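Porin (Rhodobacter capsulatus, PDB 2POR) forms homotrimers of outer-membrane channels through which small hydrophilic solutes, up to about 0.6 kDa, diffuse passively. Local coordinates at residues L206-A211 against V220-T225; R24-F29 against S44-E49; A125-V130 against A154-G159. One frame throughout, in Å; residues are numbered along the deposited sequence.

Contact 1. Residues L206-A211 against V220-T225; sequences LDRDFA and VAAAAT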
ATOM      1  N   LEU A 206      27.217   9.025  23.883  1.00 21.41           N
ATOM      2  CA  LEU A 206      25.924   9.388  23.346  1.00 19.79           C
ATOM      3  C   LEU A 206      25.579  10.826  23.714  1.00 33.84           C
ATOM      4  O   LEU A 206      26.123  11.348  24.686  1.00 26.21           O
ATOM      5  CB  LEU A 206      24.858   8.494  23.925  1.00 20.83           C
ATOM      6  CG  LEU A 206      24.911   7.005  23.616  1.00 25.89           C
ATOM      7  CD1 LEU A 206      23.742   6.317  24.303  1.00 25.84           C
ATOM      8  CD2 LEU A 206      24.889   6.808  22.093  1.00 21.85           C
ATOM      9  N   ASP A 207      24.699  11.491  22.961  1.00 24.31           N
ATOM     10  CA  ASP A 207      24.171  12.784  23.324  1.00 26.55           C
ATOM     11  C   ASP A 207      23.378  12.550  24.610  1.00 29.31           C
ATOM     12  O   ASP A 207      22.636  11.564  24.740  1.00 22.97           O
ATOM     13  CB  ASP A 207      23.256  13.287  22.239  1.00 22.03           C
ATOM     14  CG  ASP A 207      22.469  14.521  22.669  1.00 23.24           C
ATOM     15  OD1 ASP A 207      23.086  15.583  22.775  1.00 24.98           O
ATOM     16  OD2 ASP A 207      21.269  14.403  22.907  1.00 24.03           O
ATOM     17  N   ARG A 208      23.492  13.497  25.551  1.00 26.76           N
ATOM     18  CA  ARG A 208      22.802  13.427  26.836  1.00 22.68           C
ATOM     19  C   ARG A 208      21.317  13.233  26.711  1.00 17.48           C
ATOM     20  O   ARG A 208      20.759  12.311  27.310  1.00 22.76           O
ATOM     21  CB  ARG A 208      23.017  14.715  27.666  1.00 24.59           C
ATOM     22  CG  ARG A 208      22.292  14.738  29.033  1.00 26.44           C
ATOM     23  CD  ARG A 208      22.252  16.178  29.577  1.00 20.80           C
ATOM     24  NE  ARG A 208      21.389  17.021  28.762  1.00 20.58           N
ATOM     25  CZ  ARG A 208      21.848  18.156  28.234  1.00 17.56           C
ATOM     26  NH1 ARG A 208      23.092  18.593  28.431  1.00 22.76           N
ATOM     27  NH2 ARG A 208      21.045  18.849  27.449  1.00 19.37           N
ATOM     28  N   ASP A 209      20.654  14.112  25.960  1.00 16.79           N
ATOM     29  CA  ASP A 209      19.220  14.002  25.913  1.00 17.98           C
ATOM     30  C   ASP A 209      18.741  12.812  25.071  1.00 25.82           C
ATOM     31  O   ASP A 209      17.694  12.244  25.367  1.00 23.17           O
ATOM     32  CB  ASP A 209      18.668  15.329  25.398  1.00 24.37           C
ATOM     33  CG  ASP A 209      18.854  16.477  26.423  1.00 28.77           C
ATOM     34  OD1 ASP A 209      18.963  16.233  27.622  1.00 22.89           O
ATOM     35  OD2 ASP A 209      18.900  17.615  25.990  1.00 27.21           O
ATOM     36  N   PHE A 210      19.501  12.365  24.082  1.00 24.91           N
ATOM     37  CA  PHE A 210      19.181  11.125  23.351  1.00 27.45           C
ATOM     38  C   PHE A 210      19.259   9.939  24.356  1.00 21.30           C
ATOM     39  O   PHE A 210      18.320   9.124  24.470  1.00 22.41           O
ATOM     40  CB  PHE A 210      20.205  11.050  22.179  1.00 24.74           C
ATOM     41  CG  PHE A 210      20.251   9.757  21.372  1.00 36.77           C
ATOM     42  CD1 PHE A 210      21.030   8.692  21.808  1.00 36.73           C
ATOM     43  CD2 PHE A 210      19.514   9.641  20.211  1.00 48.62           C
ATOM     44  CE1 PHE A 210      21.069   7.513  21.087  1.00 42.01           C
ATOM     45  CE2 PHE A 210      19.558   8.456  19.490  1.00 38.96           C
ATOM     46  CZ  PHE A 210      20.331   7.399  19.930  1.00 34.54           C
ATOM     47  N   ALA A 211      20.319   9.865  25.181  1.00 18.70           N
ATOM     48  CA  ALA A 211      20.440   8.857  26.214  1.00 17.41           C
ATOM     49  C   ALA A 211      19.310   8.864  27.213  1.00 21.61           C
ATOM     50  O   ALA A 211      18.778   7.813  27.590  1.00 23.50           O
ATOM     51  CB  ALA A 211      21.762   9.084  26.918  1.00 20.52           C
ATOM     52  N   VAL A 220      17.140  17.711  29.694  1.00 33.44           N
ATOM     53  CA  VAL A 220      17.489  18.811  30.572  1.00 28.14           C
ATOM     54  C   VAL A 220      17.674  20.052  29.697  1.00 37.97           C
ATOM     55  O   VAL A 220      18.166  19.996  28.557  1.00 26.48           O
ATOM     56  CB  VAL A 220      18.779  18.525  31.494  1.00 32.32           C
ATOM     57  CG1 VAL A 220      18.992  17.048  31.610  1.00 24.32           C
ATOM     58  CG2 VAL A 220      19.995  19.240  31.057  1.00 34.39           C
ATOM     59  N   ALA A 221      17.213  21.195  30.216  1.00 25.77           N
ATOM     60  CA  ALA A 221      17.254  22.445  29.484  1.00 22.75           C
ATOM     61  C   ALA A 221      18.598  23.095  29.649  1.00 34.19           C
ATOM     62  O   ALA A 221      18.768  24.010  30.459  1.00 35.48           O
ATOM     63  CB  ALA A 221      16.164  23.362  30.011  1.00 25.04           C
ATOM     64  N   ALA A 222      19.573  22.594  28.894  1.00 25.99           N
ATOM     65  CA  ALA A 222      20.961  23.051  28.902  1.00 20.53           C
ATOM     66  C   ALA A 222      21.548  22.717  27.550  1.00 27.31           C
ATOM     67  O   ALA A 222      20.913  21.978  26.787  1.00 32.70           O
ATOM     68  CB  ALA A 222      21.839  22.325  29.925  1.00 17.91           C
ATOM     69  N   ALA A 223      22.700  23.286  27.209  1.00 27.27           N
ATOM     70  CA  ALA A 223      23.430  22.950  25.987  1.00 33.28           C
ATOM     71  C   ALA A 223      23.872  21.470  26.058  1.00 43.31           C
ATOM     72  O   ALA A 223      24.190  20.908  27.135  1.00 26.72           O
ATOM     73  CB  ALA A 223      24.680  23.808  25.847  1.00 24.82           C
ATOM     74  N   ALA A 224      23.845  20.849  24.873  1.00 32.68           N
ATOM     75  CA  ALA A 224      24.117  19.431  24.725  1.00 27.30           C
ATOM     76  C   ALA A 224      25.467  19.046  25.262  1.00 25.24           C
ATOM     77  O   ALA A 224      26.464  19.762  25.131  1.00 29.56           O
ATOM     78  CB  ALA A 224      24.093  19.047  23.265  1.00 25.05           C
ATOM     79  N   THR A 225      25.499  17.904  25.902  1.00 24.13           N
ATOM     80  CA  THR A 225      26.752  17.354  26.380  1.00 25.61           C
ATOM     81  C   THR A 225      26.759  15.884  25.962  1.00 36.20           C
ATOM     82  O   THR A 225      25.679  15.356  25.624  1.00 26.28           O
ATOM     83  CB  THR A 225      26.849  17.478  27.941  1.00 32.35           C
ATOM     84  OG1 THR A 225      25.752  16.811  28.586  1.00 30.23           O
ATOM     85  CG2 THR A 225      26.814  18.953  28.329  1.00 42.70           C
TER
HETATM   86  O   HOH W   1      17.730  20.436  25.822  1.00 40.08           O

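Contact 2. Residues R24-F29 against S44-E49; sequences RSRVLF and SFKAHE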
ATOM      1  N   ARG A  24      -0.679 -10.990  11.956  1.00 16.47           N
ATOM      2  CA  ARG A  24      -0.336 -10.135  10.835  1.00 18.28           C
ATOM      3  C   ARG A  24      -0.022 -11.034   9.637  1.00 21.67           C
ATOM      4  O   ARG A  24       0.203 -12.227   9.834  1.00 17.72           O
ATOM      5  CB  ARG A  24       0.914  -9.305  11.061  1.00 14.39           C
ATOM      6  CG  ARG A  24       2.237  -9.950  11.153  1.00 17.95           C
ATOM      7  CD  ARG A  24       3.287  -8.915  11.096  1.00 18.22           C
ATOM      8  NE  ARG A  24       4.556  -9.637  11.106  1.00 16.16           N
ATOM      9  CZ  ARG A  24       5.755  -9.136  11.373  1.00 22.92           C
ATOM     10  NH1 ARG A  24       5.958  -7.867  11.708  1.00 23.47           N
ATOM     11  NH2 ARG A  24       6.812  -9.927  11.205  1.00 24.06           N
ATOM     12  N   SER A  25       0.016 -10.502   8.438  1.00 19.57           N
ATOM     13  CA  SER A  25       0.528 -11.217   7.284  1.00 19.55           C
ATOM     14  C   SER A  25       1.239 -10.169   6.461  1.00 22.34           C
ATOM     15  O   SER A  25       0.891  -8.971   6.476  1.00 18.07           O
ATOM     16  CB  SER A  25      -0.610 -11.903   6.492  1.00 15.96           C
ATOM     17  OG  SER A  25      -1.731 -11.133   6.168  1.00 31.90           O
ATOM     18  N   ARG A  26       2.298 -10.560   5.738  1.00 16.42           N
ATOM     19  CA  ARG A  26       3.127  -9.669   4.924  1.00 14.69           C
ATOM     20  C   ARG A  26       3.487 -10.392   3.606  1.00 18.06           C
ATOM     21  O   ARG A  26       3.471 -11.633   3.577  1.00 16.70           O
ATOM     22  CB  ARG A  26       4.432  -9.325   5.645  1.00 15.19           C
ATOM     23  CG  ARG A  26       4.145  -8.774   7.043  1.00 18.12           C
ATOM     24  CD  ARG A  26       5.382  -8.189   7.648  1.00 19.43           C
ATOM     25  NE  ARG A  26       6.385  -9.202   7.737  1.00 17.77           N
ATOM     26  CZ  ARG A  26       7.635  -8.961   8.099  1.00 29.11           C
ATOM     27  NH1 ARG A  26       8.075  -7.761   8.422  1.00 20.54           N
ATOM     28  NH2 ARG A  26       8.515  -9.959   8.089  1.00 23.76           N
ATOM     29  N   VAL A  27       3.795  -9.662   2.546  1.00 18.18           N
ATOM     30  CA  VAL A  27       4.244 -10.208   1.260  1.00 17.02           C
ATOM     31  C   VAL A  27       5.526  -9.448   0.958  1.00 20.98           C
ATOM     32  O   VAL A  27       5.600  -8.224   1.193  1.00 18.90           O
ATOM     33  CB  VAL A  27       3.181  -9.969   0.166  1.00 13.14           C
ATOM     34  CG1 VAL A  27       3.708 -10.166  -1.253  1.00 20.80           C
ATOM     35  CG2 VAL A  27       2.078 -10.981   0.422  1.00 18.48           C
ATOM     36  N   LEU A  28       6.549 -10.187   0.496  1.00 13.21           N
ATOM     37  CA  LEU A  28       7.803  -9.625   0.051  1.00 12.34           C
ATOM     38  C   LEU A  28       7.949  -9.752  -1.475  1.00 16.60           C
ATOM     39  O   LEU A  28       7.686 -10.795  -2.076  1.00 19.12           O
ATOM     40  CB  LEU A  28       8.950 -10.338   0.785  1.00 15.44           C
ATOM     41  CG  LEU A  28      10.379 -10.008   0.350  1.00 17.29           C
ATOM     42  CD1 LEU A  28      10.800  -8.586   0.710  1.00 19.53           C
ATOM     43  CD2 LEU A  28      11.288 -10.958   1.063  1.00 18.79           C
ATOM     44  N   PHE A  29       8.287  -8.669  -2.153  1.00 14.46           N
ATOM     45  CA  PHE A  29       8.568  -8.639  -3.583  1.00 19.10           C
ATOM     46  C   PHE A  29      10.071  -8.729  -3.714  1.00 28.14           C
ATOM     47  O   PHE A  29      10.749  -7.861  -3.147  1.00 19.55           O
ATOM     48  CB  PHE A  29       8.150  -7.332  -4.225  1.00 14.05           C
ATOM     49  CG  PHE A  29       6.665  -7.089  -4.107  1.00 21.24           C
ATOM     50  CD1 PHE A  29       5.778  -7.807  -4.867  1.00 17.81           C
ATOM     51  CD2 PHE A  29       6.187  -6.142  -3.207  1.00 23.31           C
ATOM     52  CE1 PHE A  29       4.420  -7.588  -4.727  1.00 26.27           C
ATOM     53  CE2 PHE A  29       4.830  -5.923  -3.070  1.00 20.41           C
ATOM     54  CZ  PHE A  29       3.942  -6.647  -3.827  1.00 22.27           C
ATOM     55  N   SER A  44      14.124  -5.020  -3.279  1.00 17.32           N
ATOM     56  CA  SER A  44      13.028  -5.703  -2.626  1.00 13.95           C
ATOM     57  C   SER A  44      12.370  -4.754  -1.613  1.00 17.36           C
ATOM     58  O   SER A  44      13.033  -3.824  -1.140  1.00 16.29           O
ATOM     59  CB  SER A  44      13.504  -6.942  -1.880  1.00 18.32           C
ATOM     60  OG  SER A  44      14.556  -6.671  -1.002  1.00 28.70           O
ATOM     61  N   PHE A  45      11.117  -5.020  -1.316  1.00 18.21           N
ATOM     62  CA  PHE A  45      10.375  -4.310  -0.289  1.00 19.59           C
ATOM     63  C   PHE A  45       9.127  -5.115  -0.014  1.00 21.25           C
ATOM     64  O   PHE A  45       8.763  -5.972  -0.838  1.00 19.84           O
ATOM     65  CB  PHE A  45      10.024  -2.889  -0.777  1.00 12.80           C
ATOM     66  CG  PHE A  45       9.128  -2.736  -1.987  1.00 16.76           C
ATOM     67  CD1 PHE A  45       7.749  -2.708  -1.853  1.00 13.03           C
ATOM     68  CD2 PHE A  45       9.696  -2.613  -3.254  1.00 15.77           C
ATOM     69  CE1 PHE A  45       6.944  -2.563  -2.991  1.00 18.11           C
ATOM     70  CE2 PHE A  45       8.885  -2.471  -4.376  1.00 14.29           C
ATOM     71  CZ  PHE A  45       7.506  -2.447  -4.255  1.00 18.49           C
ATOM     72  N   LYS A  46       8.450  -4.891   1.122  1.00 14.65           N
ATOM     73  CA  LYS A  46       7.250  -5.620   1.457  1.00 13.19           C
ATOM     74  C   LYS A  46       6.051  -4.828   1.059  1.00 16.83           C
ATOM     75  O   LYS A  46       6.136  -3.607   0.880  1.00 18.21           O
ATOM     76  CB  LYS A  46       7.176  -5.926   2.935  1.00 14.48           C
ATOM     77  CG  LYS A  46       8.409  -6.709   3.325  1.00 19.35           C
ATOM     78  CD  LYS A  46       8.315  -7.335   4.684  1.00 22.07           C
ATOM     79  CE  LYS A  46       9.615  -8.051   5.002  1.00 29.45           C
ATOM     80  NZ  LYS A  46      10.690  -7.098   5.194  1.00 30.58           N
ATOM     81  N   ALA A  47       4.903  -5.463   0.945  1.00 13.74           N
ATOM     82  CA  ALA A  47       3.749  -4.820   0.382  1.00 14.51           C
ATOM     83  C   ALA A  47       3.324  -3.632   1.281  1.00 17.84           C
ATOM     84  O   ALA A  47       2.896  -2.586   0.776  1.00 16.71           O
ATOM     85  CB  ALA A  47       2.590  -5.795   0.317  1.00 13.21           C
ATOM     86  N   HIS A  48       3.407  -3.753   2.602  1.00 18.81           N
ATOM     87  CA  HIS A  48       2.988  -2.655   3.498  1.00 17.50           C
ATOM     88  C   HIS A  48       3.952  -1.482   3.436  1.00 22.24           C
ATOM     89  O   HIS A  48       3.628  -0.422   3.957  1.00 17.89           O
ATOM     90  CB  HIS A  48       2.865  -3.175   4.951  1.00 11.96           C
ATOM     91  CG  HIS A  48       4.161  -3.552   5.626  1.00 19.24           C
ATOM     92  ND1 HIS A  48       4.896  -4.651   5.496  1.00 19.50           N
ATOM     93  CD2 HIS A  48       4.825  -2.748   6.516  1.00 18.37           C
ATOM     94  CE1 HIS A  48       5.958  -4.554   6.253  1.00 20.35           C
ATOM     95  NE2 HIS A  48       5.908  -3.393   6.872  1.00 20.64           N
ATOM     96  N   GLU A  49       5.103  -1.627   2.759  1.00 14.70           N
ATOM     97  CA  GLU A  49       6.122  -0.622   2.637  1.00 14.46           C
ATOM     98  C   GLU A  49       6.081  -0.039   1.262  1.00 14.22           C
ATOM     99  O   GLU A  49       7.012   0.710   0.930  1.00 15.82           O
ATOM    100  CB  GLU A  49       7.533  -1.124   2.735  1.00 15.73           C
ATOM    101  CG  GLU A  49       7.792  -1.982   3.928  1.00 24.60           C
ATOM    102  CD  GLU A  49       9.211  -2.542   3.951  1.00 32.30           C
ATOM    103  OE1 GLU A  49       9.705  -3.106   2.971  1.00 21.35           O
ATOM    104  OE2 GLU A  49       9.836  -2.417   4.995  1.00 21.91           O
TER
HETATM  105  O   HOH W   2       3.631  -6.532   3.777  1.00 16.79           O

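Contact 3. Residues A125-V130 against A154-G159; sequences AGAFSV and AAYTFG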
ATOM      1  N   ALA A 125      35.787 -11.856   0.634  1.00 38.12           N
ATOM      2  CA  ALA A 125      36.739 -12.601  -0.153  1.00 28.40           C
ATOM      3  C   ALA A 125      37.178 -13.687   0.808  1.00 30.58           C
ATOM      4  O   ALA A 125      37.790 -13.397   1.845  1.00 39.26           O
ATOM      5  CB  ALA A 125      37.892 -11.712  -0.500  1.00 24.99           C
ATOM      6  N   GLY A 126      36.822 -14.939   0.577  1.00 37.02           N
ATOM      7  CA  GLY A 126      37.266 -15.999   1.448  1.00 31.57           C
ATOM      8  C   GLY A 126      36.700 -15.916   2.850  1.00 47.32           C
ATOM      9  O   GLY A 126      35.497 -15.986   3.106  1.00 45.65           O
ATOM     10  N   ALA A 127      37.631 -15.788   3.774  1.00 33.24           N
ATOM     11  CA  ALA A 127      37.318 -15.775   5.192  1.00 42.64           C
ATOM     12  C   ALA A 127      36.997 -14.390   5.774  1.00 33.08           C
ATOM     13  O   ALA A 127      36.601 -14.213   6.932  1.00 40.51           O
ATOM     14  CB  ALA A 127      38.515 -16.361   5.909  1.00 35.42           C
ATOM     15  N   PHE A 128      37.154 -13.381   4.969  1.00 27.81           N
ATOM     16  CA  PHE A 128      37.107 -12.067   5.477  1.00 28.97           C
ATOM     17  C   PHE A 128      35.955 -11.304   4.869  1.00 40.19           C
ATOM     18  O   PHE A 128      35.640 -11.455   3.684  1.00 29.96           O
ATOM     19  CB  PHE A 128      38.466 -11.603   5.140  1.00 27.26           C
ATOM     20  CG  PHE A 128      38.655 -10.110   5.223  1.00 62.21           C
ATOM     21  CD1 PHE A 128      38.981  -9.543   6.444  1.00 68.83           C
ATOM     22  CD2 PHE A 128      38.511  -9.338   4.066  1.00 68.66           C
ATOM     23  CE1 PHE A 128      39.167  -8.174   6.498  1.00 68.63           C
ATOM     24  CE2 PHE A 128      38.698  -7.970   4.128  1.00 72.56           C
ATOM     25  CZ  PHE A 128      39.029  -7.399   5.350  1.00 71.50           C
ATOM     26  N   SER A 129      35.381 -10.430   5.689  1.00 32.05           N
ATOM     27  CA  SER A 129      34.306  -9.554   5.242  1.00 30.97           C
ATOM     28  C   SER A 129      34.490  -8.126   5.733  1.00 26.59           C
ATOM     29  O   SER A 129      34.978  -7.931   6.849  1.00 27.36           O
ATOM     30  CB  SER A 129      32.979 -10.049   5.754  1.00 27.55           C
ATOM     31  OG  SER A 129      32.633 -11.357   5.333  1.00 47.00           O
ATOM     32  N   VAL A 130      34.200  -7.136   4.904  1.00 28.17           N
ATOM     33  CA  VAL A 130      34.201  -5.747   5.317  1.00 29.20           C
ATOM     34  C   VAL A 130      32.909  -5.062   4.900  1.00 40.17           C
ATOM     35  O   VAL A 130      32.302  -5.427   3.883  1.00 25.40           O
ATOM     36  CB  VAL A 130      35.313  -4.947   4.712  1.00 24.69           C
ATOM     37  CG1 VAL A 130      36.515  -5.349   5.472  1.00 34.50           C
ATOM     38  CG2 VAL A 130      35.424  -5.123   3.220  1.00 27.14           C
ATOM     39  N   ALA A 154      34.669  -4.984  10.117  1.00 25.22           N
ATOM     40  CA  ALA A 154      35.392  -6.053   9.438  1.00 31.60           C
ATOM     41  C   ALA A 154      35.202  -7.301  10.234  1.00 28.50           C
ATOM     42  O   ALA A 154      35.004  -7.238  11.445  1.00 28.42           O
ATOM     43  CB  ALA A 154      36.856  -5.786   9.376  1.00 24.29           C
ATOM     44  N   ALA A 155      35.178  -8.476   9.618  1.00 26.24           N
ATOM     45  CA  ALA A 155      35.025  -9.715  10.353  1.00 31.59           C
ATOM     46  C   ALA A 155      35.926 -10.760   9.684  1.00 32.78           C
ATOM     47  O   ALA A 155      36.334 -10.645   8.521  1.00 27.08           O
ATOM     48  CB  ALA A 155      33.586 -10.241  10.294  1.00 29.48           C
ATOM     49  N   TYR A 156      36.240 -11.769  10.458  1.00 27.28           N
ATOM     50  CA  TYR A 156      37.053 -12.864  10.018  1.00 27.65           C
ATOM     51  C   TYR A 156      36.507 -14.163  10.607  1.00 25.30           C
ATOM     52  O   TYR A 156      36.276 -14.319  11.814  1.00 31.37           O
ATOM     53  CB  TYR A 156      38.482 -12.559  10.460  1.00 40.64           C
ATOM     54  CG  TYR A 156      39.457 -13.664  10.060  1.00 72.25           C
ATOM     55  CD1 TYR A 156      39.759 -13.867   8.719  1.00 68.07           C
ATOM     56  CD2 TYR A 156      39.995 -14.492  11.049  1.00 78.75           C
ATOM     57  CE1 TYR A 156      40.596 -14.912   8.376  1.00 70.03           C
ATOM     58  CE2 TYR A 156      40.836 -15.535  10.708  1.00 76.52           C
ATOM     59  CZ  TYR A 156      41.123 -15.734   9.367  1.00 81.42           C
ATOM     60  OH  TYR A 156      41.948 -16.786   9.001  1.00 98.25           O
ATOM     61  N   THR A 157      36.249 -15.120   9.725  1.00 33.54           N
ATOM     62  CA  THR A 157      35.785 -16.412  10.164  1.00 41.02           C
ATOM     63  C   THR A 157      36.950 -17.408  10.161  1.00 45.31           C
ATOM     64  O   THR A 157      37.732 -17.446   9.213  1.00 47.36           O
ATOM     65  CB  THR A 157      34.676 -16.852   9.228  1.00 31.49           C
ATOM     66  OG1 THR A 157      33.765 -15.756   9.160  1.00 47.00           O
ATOM     67  CG2 THR A 157      33.964 -18.110   9.724  1.00 34.86           C
ATOM     68  N   PHE A 158      37.141 -18.182  11.219  1.00 40.52           N
ATOM     69  CA  PHE A 158      38.140 -19.220  11.332  1.00 46.68           C
ATOM     70  C   PHE A 158      37.459 -20.357  12.069  1.00 44.70           C
ATOM     71  O   PHE A 158      37.156 -20.387  13.268  1.00 50.08           O
ATOM     72  CB  PHE A 158      39.377 -18.726  12.102  1.00 40.11           C
ATOM     73  CG  PHE A 158      39.188 -18.114  13.489  1.00 60.39           C
ATOM     74  CD1 PHE A 158      38.728 -16.812  13.623  1.00 73.87           C
ATOM     75  CD2 PHE A 158      39.485 -18.865  14.621  1.00 75.24           C
ATOM     76  CE1 PHE A 158      38.567 -16.274  14.882  1.00 73.60           C
ATOM     77  CE2 PHE A 158      39.321 -18.314  15.881  1.00 79.76           C
ATOM     78  CZ  PHE A 158      38.861 -17.019  16.008  1.00 79.46           C
ATOM     79  N   GLY A 159      37.057 -21.278  11.223  1.00 54.47           N
ATOM     80  CA  GLY A 159      36.429 -22.478  11.707  1.00 53.05           C
ATOM     81  C   GLY A 159      35.037 -22.124  12.166  1.00 50.28           C
ATOM     82  O   GLY A 159      34.263 -21.514  11.411  1.00 60.39           O
TER
HETATM   83  O   HOH W   3      33.931 -13.346   7.879  1.00 41.20           O

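Contact 1. Residues L206-A211 against V220-T225
Arg208 reaches into the bend of residues 220-225 and crosses the side chain of Val220 at about a right angle. CG of Arg208 is anti to the backbone N, and a bend at chi3 (68°) sets NE beside Asp209. CG2 of Val220 sits over one face of the guanidinium, toward its rim, 3.5 Å from Arg208 CZ. Ala222 O and Ala223 O lie at the guanidinium edge. NH1 of Arg208 donates to Ala223 O over 2.9 Å, nearly straight at 171° and in the guanidinium plane, though above the plane of that carbonyl. NH2 donates to Ala222 O, again from above the carbonyl plane. Thr225 OG1 takes a weak bond from NH1. Here strand 195-207 ends and helix 208-214 begins, and the loop leads on to barrel strand 226-240. Asp207 is the N-cap of the helix, its OD2 accepting from Phe210 N. Asp209 holds the guanidinium side-on in a salt bridge, with NE of Arg208 2.8 Å from Asp209 OD1 and NH2 bonded to OD2. Val220 N also donates to Asp209 OD1, at 3.1 Å. Arg208 NE and Val220 N reach OD1 from opposite faces of the carboxylate. Arg208 N donates to Thr225 O at 2.9 Å.

Contact 2. Residues R24-F29 against S44-E49
The guanidinium of Arg26 is covered on both faces. Lys46 CE lies over one, toward the rim, 3.8 Å from Arg26 CZ. NH2 of Arg24 lies over the centre of the opposite face. The His48 ring has Glu49 CG over one face and a water in plane at its edge, 2.8 Å from His48 ND1. That water also accepts from His48 N. CE1 of His48 touches Arg26 CD at 3.9 Å, the guanidinium and ring planes being 24° apart. The Arg26 chain bends at chi3 (-60°), which sets NE where it meets Asp7. Phe29 and Phe45, on the other side of the sheet, meet obliquely, Phe29 CD2 lying 3.7 Å from Phe45 CE1. Strands 19-34 and 40-46 form an antiparallel hairpin of the barrel. Phe29 N donates to Phe45 O at 3.0 Å, and Ala47 N to Val27 O at 2.9 Å. The aromatic side lies at the trimer interface, where Phe29 packs on Val27 of a neighbouring subunit. An alanine at Arg26 would probably leave Asp7 without its salt-bridge mate and open a gap between Arg24 and Lys46. Positive groups are gathered here, with Arg26 NH1 4.2 Å from Lys46 NZ. The salt bridge from Arg26 NE to Asp7 is likely to offset part of their repulsion.

Contact 3. Residues A125-V130 against A154-G159
Ala127 O is gripped by two donors. Thr157 N reaches it at 3.0 Å, in the carbonyl plane and nearly straight at 168°. A water also donates to Ala127 O and is 2.7 Å from Thr157 OG1, so it bridges the two segments. Thr157 OG1 is further bonded to Thr162 OG1 on the next strand. CA of Tyr156 makes a CA-H...O contact with the same carbonyl oxygen. The Tyr156 ring reaches toward Ala127, the third residue of the turn. Its CG is anti to the backbone N (chi1 180°), and CE1 of the ring comes 3.5 Å from Ala127 CB. Phe128 CB lies at the edge of this ring, near its plane, 4.4 Å from Tyr156 CD1. Phe128, Val130, Ala154 and Tyr156 share one face of the sheet, and there Val130 CG1 packs on Ala154 CB at 3.9 Å. Ser129 and Ala155 point to the other face. They form a hydrogen-bonded pair, with Ala155 N donating to Ser129 O at 2.8 Å and Ser129 N donating back to Ala155 O. The hydroxyl of Ser129 bonds to Ser124 OG. Residues 125-128 make a type II' beta turn, in which Gly126 has positive phi. This short turn links strands 118-125 and 128-134. Strand 148-158 pairs antiparallel with strand 128-134, as neighbouring strands do all round the 16-stranded porin barrel.

In the fold
All three contacts reach the same barrel sheet, but they lie far apart, with centres 32 to 38 Å from one another. None of them touches another. Contact 2 and contact 3 each join neighbouring antiparallel strands, whereas contact 1 ties a short helix to the loop beyond it. Contact 3 is a surface contact. Contacts 1 and 2 are partly buried, and only contact 2 meets other subunits. In contact 1 one arginine is held mainly by loop carbonyls and an aspartate. Contact 2 sets a cluster of positive groups on one side of its hairpin and phenylalanines on the other. Contact 3 relies on backbone bonds, a bridging water and light apolar touches, beside a tight turn.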